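Local coordinates for uncharacterized protein (Shigella flexneri 5a str. M90T, PDB 5EUR) that is of unknown function, carries a DUF6971 region and packs against copies of itself in the crystal, at the interface of chains A and B. Sequence-based numbering; all coordinates share one arbitrary frame. Chains: chain A/B, Uncharacterized protein.

The interface of chains A and B. Residues chain A 37, 41, 67-70; chain B 2-3.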
loop_
_atom_site.group_PDB
_atom_site.type_symbol
_atom_site.label_atom_id
_atom_site.label_comp_id
_atom_site.label_asym_id
_atom_site.label_seq_id
_atom_site.Cartn_x
_atom_site.Cartn_y
_atom_site.Cartn_z
ATOM N N THR A 37 -3.618 -8.424 0.681
ATOM C CA THR A 37 -3.464 -9.090 1.966
ATOM C C THR A 37 -3.641 -8.101 3.109
ATOM O O THR A 37 -4.335 -8.387 4.091
ATOM C CB THR A 37 -2.085 -9.738 2.032
ATOM O OG1 THR A 37 -1.922 -10.617 0.903
ATOM C CG2 THR A 37 -1.921 -10.515 3.332
ATOM N N ASN A 41 -6.554 -8.140 5.962
ATOM C CA ASN A 41 -6.197 -8.193 7.383
ATOM C C ASN A 41 -6.773 -7.007 8.147
ATOM O O ASN A 41 -7.224 -7.147 9.293
ATOM C CB ASN A 41 -4.671 -8.237 7.547
ATOM C CG ASN A 41 -4.112 -9.640 7.384
ATOM O OD1 ASN A 41 -4.843 -10.608 7.526
ATOM N ND2 ASN A 41 -2.811 -9.752 7.121
ATOM N N TYR A 67 -6.342 -16.079 -0.096
ATOM C CA TYR A 67 -6.333 -15.272 1.126
ATOM C C TYR A 67 -6.955 -16.007 2.307
ATOM O O TYR A 67 -7.762 -15.444 3.060
ATOM C CB TYR A 67 -7.015 -13.935 0.871
ATOM C CG TYR A 67 -6.312 -13.202 -0.243
ATOM C CD1 TYR A 67 -5.142 -12.489 0.005
ATOM C CD2 TYR A 67 -6.784 -13.260 -1.549
ATOM C CE1 TYR A 67 -4.468 -11.845 -1.017
ATOM C CE2 TYR A 67 -6.122 -12.613 -2.575
ATOM C CZ TYR A 67 -4.969 -11.906 -2.303
ATOM O OH TYR A 67 -4.319 -11.269 -3.331
ATOM N N GLY A 68 -6.595 -17.285 2.462
ATOM C CA GLY A 68 -6.889 -18.014 3.687
ATOM C C GLY A 68 -8.331 -17.916 4.144
ATOM O O GLY A 68 -9.279 -18.139 3.380
ATOM N N LYS A 69 -8.508 -17.595 5.427
ATOM C CA LYS A 69 -9.844 -17.563 6.006
ATOM C C LYS A 69 -10.762 -16.600 5.261
ATOM O O LYS A 69 -11.959 -16.873 5.101
ATOM C CB LYS A 69 -9.761 -17.206 7.496
ATOM C CG LYS A 69 -9.360 -15.766 7.782
ATOM C CD LYS A 69 -9.300 -15.485 9.277
ATOM C CE LYS A 69 -8.744 -14.089 9.533
ATOM N NZ LYS A 69 -8.636 -13.755 10.992
ATOM N N TYR A 70 -10.228 -15.466 4.792
ATOM C CA TYR A 70 -11.061 -14.534 4.047
ATOM C C TYR A 70 -11.562 -15.181 2.765
ATOM O O TYR A 70 -12.728 -15.007 2.392
ATOM C CB TYR A 70 -10.281 -13.248 3.738
ATOM C CG TYR A 70 -9.877 -12.517 5.003
ATOM C CD1 TYR A 70 -10.826 -11.867 5.785
ATOM C CD2 TYR A 70 -8.555 -12.474 5.417
ATOM C CE1 TYR A 70 -10.468 -11.204 6.956
ATOM C CE2 TYR A 70 -8.194 -11.808 6.573
ATOM C CZ TYR A 70 -9.146 -11.185 7.340
ATOM O OH TYR A 70 -8.761 -10.540 8.501
ATOM N N SER B 2 -4.585 -13.167 11.788
ATOM C CA SER B 2 -4.362 -12.544 10.489
ATOM C C SER B 2 -3.852 -13.574 9.496
ATOM O O SER B 2 -3.378 -14.640 9.881
ATOM C CB SER B 2 -3.366 -11.382 10.603
ATOM O OG SER B 2 -2.035 -11.853 10.777
ATOM N N ILE B 3 -3.951 -13.279 8.231
ATOM C CA ILE B 3 -3.394 -14.186 7.239
ATOM C C ILE B 3 -1.952 -13.787 6.984
ATOM O O ILE B 3 -1.580 -12.606 7.037
ATOM C CB ILE B 3 -4.228 -14.218 5.943
ATOM C CG1 ILE B 3 -4.282 -12.838 5.290
ATOM C CG2 ILE B 3 -5.642 -14.765 6.212
ATOM C CD1 ILE B 3 -4.849 -12.894 3.868
HETATM O O HOH W 1 -6.395 -15.292 11.522
#
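B:Ile3 holds CG1 between its own backbone N and carbonyl carbon (chi1 61°), and the extended chain beyond it carries CD1 into a pocket of chain A. A:Asn41 has CG anti to its carbonyl carbon, which sends the side chain toward chain B, and its second torsion (chi2 -21°) turns the amide to the backbone of B:Ile3. The two residues pair through both ends of that amide. The backbone N of B:Ile3 donates to OD1 of A:Asn41 at 2.9 Å, nearly straight but tilted 19° from the carbonyl plane. In return ND2 of A:Asn41 donates to the carbonyl O of B:Ile3 at 3.1 Å, on a lone pair. The two bonds fix the amide's rotation and should position the side chain of B:Ile3. CD1 of B:Ile3 meets CG2 of A:Thr37 at 3.8 Å. CD1 of B:Ile3 also lies 3.8 Å from CB of A:Tyr67 and sits at the edge of that ring, in its plane. CG2 of B:Ile3, the other branch, touches CD2 of A:Tyr70 at 3.8 Å. A:Lys69 reaches out with an extended chain. NZ of A:Lys69 is 2.8 Å from O of water 1, which also contacts the backbone N of B:Ser2 at 2.8 Å. This water joins the lysine amine to the start of the modelled chain B. The N-terminal segment of chain B thus docks on chain A, in an interface that is not an exact two-fold and may not be biological. The pocket lies between helix 28-43 and the start of helix 68-75, with A:Tyr67 in the loop just before the latter.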